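Local coordinates for BauA (Acinetobacter baumannii, PDB 6HCP), which takes up iron across the outer membrane of Acinetobacter baumannii as a TonB-dependent receptor for the siderophore complex ferric preacinetobactin, at residues A[453-457]-A[493-497]; A[488-492]-A[504-509]; A[534-540]-A[552-558]. All coordinates share one frame; numbering follows the deposited sequence.

Contact 1: A[453-457]-A[493-497]; sequences VNTLP and QAPAT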
loop_
_atom_site.group_PDB
_atom_site.type_symbol
_atom_site.label_atom_id
_atom_site.label_comp_id
_atom_site.label_asym_id
_atom_site.label_seq_id
_atom_site.Cartn_x
_atom_site.Cartn_y
_atom_site.Cartn_z
ATOM N N VAL A 453 -27.547 9.778 -45.477
ATOM C CA VAL A 453 -26.531 10.504 -46.231
ATOM C C VAL A 453 -25.773 9.577 -47.192
ATOM O O VAL A 453 -24.847 10.018 -47.844
ATOM C CB VAL A 453 -25.540 11.237 -45.312
ATOM C CG1 VAL A 453 -26.248 12.329 -44.526
ATOM C CG2 VAL A 453 -24.796 10.267 -44.403
ATOM N N ASN A 454 -26.167 8.305 -47.280
ATOM C CA ASN A 454 -25.578 7.394 -48.247
ATOM C C ASN A 454 -26.195 7.699 -49.608
ATOM O O ASN A 454 -27.412 7.695 -49.733
ATOM C CB ASN A 454 -25.835 5.929 -47.886
ATOM C CG ASN A 454 -25.071 4.953 -48.751
ATOM O OD1 ASN A 454 -24.026 5.295 -49.315
ATOM N ND2 ASN A 454 -25.524 3.708 -48.767
ATOM N N THR A 455 -25.355 7.863 -50.636
ATOM C CA THR A 455 -25.891 7.993 -52.006
ATOM C C THR A 455 -25.796 6.648 -52.742
ATOM O O THR A 455 -26.469 6.450 -53.758
ATOM C CB THR A 455 -25.183 9.113 -52.779
ATOM O OG1 THR A 455 -23.778 8.906 -52.626
ATOM C CG2 THR A 455 -25.574 10.491 -52.284
ATOM N N LEU A 456 -25.019 5.709 -52.195
ATOM C CA LEU A 456 -24.842 4.394 -52.819
ATOM C C LEU A 456 -26.090 3.546 -52.579
ATOM O O LEU A 456 -26.920 3.852 -51.723
ATOM C CB LEU A 456 -23.580 3.721 -52.258
ATOM C CG LEU A 456 -22.253 4.426 -52.558
ATOM C CD1 LEU A 456 -21.098 3.714 -51.870
ATOM C CD2 LEU A 456 -21.990 4.519 -54.051
ATOM N N PRO A 457 -26.316 2.492 -53.393
ATOM C CA PRO A 457 -27.534 1.690 -53.282
ATOM C C PRO A 457 -27.659 1.049 -51.887
ATOM O O PRO A 457 -26.649 0.798 -51.206
ATOM C CB PRO A 457 -27.358 0.611 -54.370
ATOM C CG PRO A 457 -26.353 1.200 -55.344
ATOM C CD PRO A 457 -25.423 2.032 -54.475
ATOM N N GLN A 493 -19.687 -2.395 -47.936
ATOM C CA GLN A 493 -20.069 -1.855 -49.253
ATOM C C GLN A 493 -18.846 -1.220 -49.920
ATOM O O GLN A 493 -18.102 -0.473 -49.292
ATOM C CB GLN A 493 -21.196 -0.834 -49.126
ATOM C CG GLN A 493 -21.614 -0.235 -50.469
ATOM C CD GLN A 493 -22.931 0.491 -50.371
ATOM O OE1 GLN A 493 -23.181 1.207 -49.410
ATOM N NE2 GLN A 493 -23.809 0.283 -51.341
ATOM N N ALA A 494 -18.610 -1.597 -51.181
ATOM C CA ALA A 494 -17.499 -1.085 -51.959
ATOM C C ALA A 494 -17.702 0.415 -52.174
ATOM O O ALA A 494 -18.810 0.862 -52.469
ATOM C CB ALA A 494 -17.393 -1.836 -53.257
ATOM N N PRO A 495 -16.656 1.241 -51.981
ATOM C CA PRO A 495 -16.774 2.683 -52.220
ATOM C C PRO A 495 -16.929 3.046 -53.711
ATOM O O PRO A 495 -16.632 2.220 -54.588
ATOM C CB PRO A 495 -15.459 3.219 -51.623
ATOM C CG PRO A 495 -14.471 2.091 -51.840
ATOM C CD PRO A 495 -15.285 0.822 -51.639
ATOM N N ALA A 496 -17.247 4.318 -53.982
ATOM C CA ALA A 496 -17.453 4.852 -55.341
ATOM C C ALA A 496 -16.163 4.809 -56.177
ATOM O O ALA A 496 -16.229 4.848 -57.412
ATOM C CB ALA A 496 -18.006 6.257 -55.253
ATOM N N THR A 497 -15.008 4.640 -55.513
ATOM C CA THR A 497 -13.695 4.631 -56.161
ATOM C C THR A 497 -13.311 3.238 -56.685
ATOM O O THR A 497 -12.307 3.097 -57.388
ATOM C CB THR A 497 -12.614 5.110 -55.189
ATOM O OG1 THR A 497 -12.735 4.293 -54.029
ATOM C CG2 THR A 497 -12.763 6.568 -54.806
#
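Q493 reaches across to N454, L456 and P457, fastening together two of the extracellular loops that link neighbouring strands of this TonB-dependent receptor barrel. Its chain leaves the backbone stretched out: CG lies anti to the backbone N (chi1 179°), and chi2 is extended too, which carries the flat amide from CB and CG over to the facing loop. There CD lies against the CB of L456 at 3.8 Å. Beyond it the amide divides its two ends between two residues. OE1 takes a long, weak hydrogen bond from N454 ND2, with the two amide planes turned 68° apart. NE2 makes the firmer bond, 2.9 Å to P457 O, entering in the carbonyl plane on a lone pair. A second acceptor, G502 O, shares NE2, which probably holds the amide in one rotation, each acceptor taking one N-H. The example illustrates how a single glutamine can join loops that have no regular strand pairing. Within its own loop, N454 OD1 accepts a weak bond from L456 N. Alongside, the L456 side chain extends toward the other loop, placing its CD1 3.7 Å from A494 O.

Contact 2: A[488-492]-A[504-509]; sequences LTKGD and IFPPQK. With EDO (1,2-ethanediol), chain Y.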
loop_
_atom_site.group_PDB
_atom_site.type_symbol
_atom_site.label_atom_id
_atom_site.label_comp_id
_atom_site.label_asym_id
_atom_site.label_seq_id
_atom_site.Cartn_x
_atom_site.Cartn_y
_atom_site.Cartn_z
ATOM N N LEU A 488 -21.715 -14.601 -38.251
ATOM C CA LEU A 488 -22.038 -13.741 -39.379
ATOM C C LEU A 488 -21.792 -12.279 -39.006
ATOM O O LEU A 488 -22.089 -11.833 -37.900
ATOM C CB LEU A 488 -23.493 -13.966 -39.793
ATOM C CG LEU A 488 -23.818 -15.346 -40.380
ATOM C CD1 LEU A 488 -25.299 -15.427 -40.742
ATOM C CD2 LEU A 488 -22.957 -15.652 -41.580
ATOM N N THR A 489 -21.339 -11.521 -40.005
ATOM C CA THR A 489 -21.150 -10.090 -39.899
ATOM C C THR A 489 -21.678 -9.468 -41.192
ATOM O O THR A 489 -21.355 -9.954 -42.282
ATOM C CB THR A 489 -19.668 -9.738 -39.698
ATOM O OG1 THR A 489 -19.091 -10.518 -38.638
ATOM C CG2 THR A 489 -19.476 -8.257 -39.444
ATOM N N LYS A 490 -22.453 -8.398 -41.048
ATOM C CA LYS A 490 -23.013 -7.647 -42.188
ATOM C C LYS A 490 -21.890 -7.355 -43.178
ATOM O O LYS A 490 -20.780 -6.943 -42.793
ATOM C CB LYS A 490 -23.618 -6.335 -41.667
ATOM C CG LYS A 490 -24.178 -5.405 -42.726
ATOM C CD LYS A 490 -24.940 -4.248 -42.129
ATOM C CE LYS A 490 -24.116 -3.422 -41.166
ATOM N NZ LYS A 490 -23.183 -2.550 -41.909
ATOM N N GLY A 491 -22.174 -7.538 -44.468
ATOM C CA GLY A 491 -21.184 -7.257 -45.487
ATOM C C GLY A 491 -20.892 -5.767 -45.615
ATOM O O GLY A 491 -21.751 -4.932 -45.404
ATOM N N ASP A 492 -19.646 -5.452 -45.943
ATOM C CA ASP A 492 -19.242 -4.080 -46.242
ATOM C C ASP A 492 -19.721 -3.703 -47.654
ATOM O O ASP A 492 -20.000 -4.584 -48.508
ATOM C CB ASP A 492 -17.724 -3.955 -46.173
ATOM C CG ASP A 492 -17.152 -4.097 -44.770
ATOM O OD1 ASP A 492 -17.865 -3.762 -43.821
ATOM O OD2 ASP A 492 -15.944 -4.362 -44.672
ATOM N N ILE A 504 -22.609 -4.420 -52.336
ATOM C CA ILE A 504 -22.770 -4.815 -50.921
ATOM C C ILE A 504 -22.535 -6.319 -50.795
ATOM O O ILE A 504 -23.286 -7.105 -51.359
ATOM C CB ILE A 504 -24.158 -4.434 -50.394
ATOM C CG1 ILE A 504 -24.453 -2.946 -50.605
ATOM C CG2 ILE A 504 -24.317 -4.852 -48.929
ATOM C CD1 ILE A 504 -25.913 -2.573 -50.411
ATOM N N PHE A 505 -21.504 -6.708 -50.046
ATOM C CA PHE A 505 -21.227 -8.103 -49.813
ATOM C C PHE A 505 -22.316 -8.711 -48.932
ATOM O O PHE A 505 -23.001 -8.011 -48.186
ATOM C CB PHE A 505 -19.854 -8.333 -49.185
ATOM C CG PHE A 505 -18.684 -8.059 -50.094
ATOM C CD1 PHE A 505 -18.786 -8.244 -51.463
ATOM C CD2 PHE A 505 -17.505 -7.533 -49.590
ATOM C CE1 PHE A 505 -17.732 -7.915 -52.302
ATOM C CE2 PHE A 505 -16.425 -7.290 -50.420
ATOM C CZ PHE A 505 -16.535 -7.489 -51.777
ATOM N N PRO A 506 -22.608 -10.017 -49.118
ATOM C CA PRO A 506 -23.543 -10.718 -48.245
ATOM C C PRO A 506 -22.940 -10.825 -46.852
ATOM O O PRO A 506 -21.729 -10.673 -46.704
ATOM C CB PRO A 506 -23.667 -12.096 -48.906
ATOM C CG PRO A 506 -22.324 -12.300 -49.551
ATOM C CD PRO A 506 -21.931 -10.929 -50.062
ATOM N N PRO A 507 -23.717 -11.285 -45.855
ATOM C CA PRO A 507 -23.159 -11.561 -44.531
ATOM C C PRO A 507 -21.931 -12.458 -44.664
ATOM O O PRO A 507 -21.937 -13.437 -45.436
ATOM C CB PRO A 507 -24.334 -12.231 -43.799
ATOM C CG PRO A 507 -25.554 -11.595 -44.443
ATOM C CD PRO A 507 -25.174 -11.486 -45.906
ATOM N N GLN A 508 -20.864 -12.073 -43.966
ATOM C CA GLN A 508 -19.561 -12.681 -44.053
ATOM C C GLN A 508 -19.407 -13.762 -42.973
ATOM O O GLN A 508 -19.758 -13.541 -41.800
ATOM C CB GLN A 508 -18.503 -11.589 -43.885
ATOM C CG GLN A 508 -18.560 -10.536 -44.987
ATOM C CD GLN A 508 -18.055 -11.129 -46.278
ATOM O OE1 GLN A 508 -16.865 -11.363 -46.440
ATOM N NE2 GLN A 508 -18.964 -11.296 -47.237
ATOM N N LYS A 509 -18.887 -14.926 -43.380
ATOM C CA LYS A 509 -18.852 -16.102 -42.514
ATOM C C LYS A 509 -17.504 -16.226 -41.801
ATOM O O LYS A 509 -16.492 -16.634 -42.390
ATOM C CB LYS A 509 -19.152 -17.376 -43.299
ATOM C CG LYS A 509 -20.554 -17.459 -43.856
ATOM C CD LYS A 509 -20.756 -18.613 -44.821
ATOM C CE LYS A 509 -22.216 -18.746 -45.200
ATOM N NZ LYS A 509 -22.457 -19.907 -46.101
HETATM C C1 EDO Y . -26.541 -4.532 -55.642
HETATM O O1 EDO Y . -27.550 -5.444 -55.230
HETATM C C2 EDO Y . -25.815 -4.159 -54.373
HETATM O O2 EDO Y . -24.714 -5.119 -54.178
HETATM O O HOH W 1 -17.957 -12.699 -39.790
HETATM O O HOH W 2 -24.583 -8.055 -45.886
#
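L488 and T489 pair with K509 and Q508 at the outer ends of two adjacent barrel strands, where an antiparallel beta ladder gives way to an extracellular loop that folds back on itself. Backbone hydrogen bonds set the frame. T489 and Q508 form the hydrogen-bonded pair: the nearly straight bond from Q508 N to T489 O measures 2.8 Å, and its companion from T489 N to Q508 O is longer and more bent. Past the last bridge the two chains remain together, for F505 N donates to D492 O at 3.0 Å. CA-H...O contacts fill in between, among them G491 CA to F505 O at 3.3 Å.

Apolar contact gathers on the face that carries L488 and K509. Their side chains run side by side in the same direction, with L488 CD2 3.8 Å from K509 CG, while K509 NZ continues to the carbonyl of T464.

Water completes the polar network. One molecule donates both to T489 OG1 and to Q508 O; the same hydroxyl bonds to G155 O, which relates the strand end to the plug inside the barrel. Another accepts from G491 N and donates to F505 O, bridging the part of the loop where direct strand pairing has ceased. An ethanediol, probably from the crystallisation liquor, accepts a bond from I504 N.

Within 504-509 the Q508 side chain bonds to the backbone of its own segment. It bends at chi2 (-72°), bringing its amide back to the P506 carbonyl, and NE2 gives P506 O an almost perfectly straight bond of 2.9 Å, with that oxygen lying in the amide plane.

Contact 3: A[534-540]-A[552-558]; sequences TKPSSYL and FVSDGEQ. With EDO (1,2-ethanediol), chain E.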
loop_
_atom_site.group_PDB
_atom_site.type_symbol
_atom_site.label_atom_id
_atom_site.label_comp_id
_atom_site.label_asym_id
_atom_site.label_seq_id
_atom_site.Cartn_x
_atom_site.Cartn_y
_atom_site.Cartn_z
ATOM N N THR A 534 -11.589 -18.752 -38.304
ATOM C CA THR A 534 -11.209 -17.815 -39.351
ATOM C C THR A 534 -12.276 -16.741 -39.480
ATOM O O THR A 534 -13.456 -17.041 -39.577
ATOM C CB THR A 534 -10.952 -18.523 -40.692
ATOM O OG1 THR A 534 -12.137 -19.225 -41.064
ATOM C CG2 THR A 534 -9.780 -19.474 -40.609
ATOM N N LYS A 535 -11.824 -15.485 -39.603
ATOM C CA LYS A 535 -12.732 -14.360 -39.750
ATOM C C LYS A 535 -12.317 -13.558 -40.980
ATOM O O LYS A 535 -11.190 -13.066 -41.070
ATOM C CB LYS A 535 -12.717 -13.450 -38.517
ATOM C CG LYS A 535 -13.666 -12.262 -38.600
ATOM C CD LYS A 535 -13.689 -11.377 -37.325
ATOM C CE LYS A 535 -14.945 -10.559 -37.161
ATOM N NZ LYS A 535 -15.095 -9.514 -38.203
ATOM N N PRO A 536 -13.240 -13.343 -41.932
ATOM C CA PRO A 536 -12.895 -12.591 -43.137
ATOM C C PRO A 536 -12.920 -11.072 -42.902
ATOM O O PRO A 536 -13.603 -10.590 -41.997
ATOM C CB PRO A 536 -13.964 -13.000 -44.164
ATOM C CG PRO A 536 -15.133 -13.478 -43.336
ATOM C CD PRO A 536 -14.570 -13.962 -42.003
ATOM N N SER A 537 -12.198 -10.337 -43.762
ATOM C CA SER A 537 -12.290 -8.902 -43.818
ATOM C C SER A 537 -12.222 -8.473 -45.289
ATOM O O SER A 537 -11.793 -9.220 -46.158
ATOM C CB SER A 537 -11.189 -8.227 -42.997
ATOM O OG SER A 537 -9.909 -8.525 -43.550
ATOM N N SER A 538 -12.689 -7.252 -45.527
ATOM C CA SER A 538 -12.835 -6.715 -46.880
ATOM C C SER A 538 -11.944 -5.477 -47.027
ATOM O O SER A 538 -11.763 -4.756 -46.075
ATOM C CB SER A 538 -14.276 -6.401 -47.153
ATOM O OG SER A 538 -15.075 -7.583 -47.167
ATOM N N TYR A 539 -11.422 -5.240 -48.233
ATOM C CA TYR A 539 -10.621 -4.048 -48.499
ATOM C C TYR A 539 -10.520 -3.797 -50.012
ATOM O O TYR A 539 -10.783 -4.675 -50.822
ATOM C CB TYR A 539 -9.237 -4.214 -47.867
ATOM C CG TYR A 539 -8.503 -5.447 -48.312
ATOM C CD1 TYR A 539 -7.801 -5.442 -49.502
ATOM C CD2 TYR A 539 -8.441 -6.594 -47.540
ATOM C CE1 TYR A 539 -7.180 -6.574 -49.988
ATOM C CE2 TYR A 539 -7.781 -7.728 -47.991
ATOM C CZ TYR A 539 -7.164 -7.724 -49.228
ATOM O OH TYR A 539 -6.516 -8.816 -49.737
ATOM N N LEU A 540 -10.037 -2.604 -50.359
ATOM C CA LEU A 540 -9.750 -2.190 -51.728
ATOM C C LEU A 540 -8.372 -2.706 -52.138
ATOM O O LEU A 540 -7.396 -2.402 -51.478
ATOM C CB LEU A 540 -9.822 -0.662 -51.734
ATOM C CG LEU A 540 -10.003 0.016 -53.086
ATOM C CD1 LEU A 540 -11.168 -0.592 -53.863
ATOM C CD2 LEU A 540 -10.213 1.517 -52.899
ATOM N N PHE A 552 -12.734 -3.901 -54.794
ATOM C CA PHE A 552 -13.093 -4.182 -53.398
ATOM C C PHE A 552 -13.372 -5.680 -53.230
ATOM O O PHE A 552 -14.186 -6.256 -53.976
ATOM C CB PHE A 552 -14.284 -3.325 -52.996
ATOM C CG PHE A 552 -14.544 -3.237 -51.511
ATOM C CD1 PHE A 552 -13.681 -2.532 -50.685
ATOM C CD2 PHE A 552 -15.649 -3.858 -50.940
ATOM C CE1 PHE A 552 -13.922 -2.442 -49.326
ATOM C CE2 PHE A 552 -15.894 -3.762 -49.576
ATOM C CZ PHE A 552 -15.033 -3.047 -48.772
ATOM N N VAL A 553 -12.614 -6.327 -52.334
ATOM C CA VAL A 553 -12.622 -7.779 -52.199
ATOM C C VAL A 553 -12.863 -8.172 -50.736
ATOM O O VAL A 553 -12.620 -7.385 -49.834
ATOM C CB VAL A 553 -11.328 -8.415 -52.735
ATOM C CG1 VAL A 553 -11.197 -8.233 -54.233
ATOM C CG2 VAL A 553 -10.085 -7.906 -52.013
ATOM N N SER A 554 -13.336 -9.410 -50.537
ATOM C CA SER A 554 -13.632 -9.973 -49.208
ATOM C C SER A 554 -12.609 -11.068 -48.896
ATOM O O SER A 554 -12.918 -11.987 -48.170
ATOM C CB SER A 554 -15.049 -10.484 -49.159
ATOM O OG SER A 554 -15.240 -11.473 -50.165
ATOM N N ASP A 555 -11.366 -10.825 -49.322
ATOM C CA ASP A 555 -10.239 -11.757 -49.354
ATOM C C ASP A 555 -9.426 -11.731 -48.048
ATOM O O ASP A 555 -8.498 -12.512 -47.903
ATOM C CB ASP A 555 -9.238 -11.373 -50.456
ATOM C CG ASP A 555 -9.708 -11.677 -51.860
ATOM O OD1 ASP A 555 -10.753 -12.334 -51.981
ATOM O OD2 ASP A 555 -9.089 -11.148 -52.812
ATOM N N GLY A 556 -9.624 -10.728 -47.199
ATOM C CA GLY A 556 -8.793 -10.632 -45.998
ATOM C C GLY A 556 -9.146 -11.749 -45.028
ATOM O O GLY A 556 -10.267 -12.256 -45.039
ATOM N N GLU A 557 -8.211 -12.094 -44.144
ATOM C CA GLU A 557 -8.481 -13.115 -43.172
ATOM C C GLU A 557 -7.622 -12.922 -41.924
ATOM O O GLU A 557 -6.409 -12.697 -42.017
ATOM C CB GLU A 557 -8.219 -14.489 -43.773
ATOM C CG GLU A 557 -8.598 -15.626 -42.836
ATOM C CD GLU A 557 -8.349 -16.995 -43.445
ATOM O OE1 GLU A 557 -7.189 -17.500 -43.365
ATOM O OE2 GLU A 557 -9.329 -17.562 -43.949
ATOM N N GLN A 558 -8.249 -13.211 -40.779
ATOM C CA GLN A 558 -7.564 -13.453 -39.528
ATOM C C GLN A 558 -7.912 -14.885 -39.096
ATOM O O GLN A 558 -9.059 -15.322 -39.237
ATOM C CB GLN A 558 -8.012 -12.437 -38.481
ATOM C CG GLN A 558 -7.364 -12.657 -37.108
ATOM C CD GLN A 558 -7.622 -11.538 -36.123
ATOM O OE1 GLN A 558 -7.865 -10.398 -36.503
ATOM N NE2 GLN A 558 -7.634 -11.869 -34.840
HETATM C C1 EDO E . -7.764 -9.065 -40.976
HETATM O O1 EDO E . -8.787 -9.785 -41.661
HETATM C C2 EDO E . -6.494 -9.290 -41.783
HETATM O O2 EDO E . -6.600 -8.531 -42.989
HETATM O O HOH W 3 -6.826 -9.899 -52.885
#
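Y539 lays its ring against V553 beside a beta bulge in two antiparallel strands of the receptor barrel, close to their extracellular ends. Paired backbone bonds join K535 with Q558 and Y539 with V553, and S537 is linked both ways to G556. Between S537 and Y539 the register slips by one residue, the extra one being accommodated on strand 552-558. The bond from S537 N reaches G556 O from well above the carbonyl plane, 66° out of it.

Two aromatic rings pack on opposite faces of the pair. CG of Y539 lies between backbone N and carbonyl carbon (chi1 56°), which sets V553 CG2 over the ring face in a CH-pi contact, 4.2 Å from the centroid. G556 has no CB, which here would run into S537 OG; its N lies 3.6 Å from Y539 CE2, obliquely to the ring. On the other face F552 leans its ring on the peptide, with CD1 3.5 Å from Y539 C, and also packs on F505.

The T534 carbons CB and CG2 pack obliquely against the E557 carboxylate, whose OE1 is hydrogen-bonded to T589 OG1. An ethanediol, probably from the crystallisation liquor, sets its O1 2.5 Å from S537 OG.

In the fold
Followed from the N terminus, the chain rises along strand 436-451 into the loop holding 453-457, descends, and climbs again along strand 478-489. Contact 1 then joins this first loop to the next one at 493-497, spanning two intervening strands. Contact 2 crosses it, since 488-492 lies within the stretch that contact 1 encloses and 504-509 beyond it; it closes the loop between strands 478-489 and 508-520. I504 touches Q493 and P457 where the two meet. Contact 3 follows in series, closing the connection between strands 524-541 and 549-569, which includes the short strand 545-546. F552 packs on A494 and P495 of contact 1, and F505 meets S538, so outer loops and barrel wall form one continuous patch.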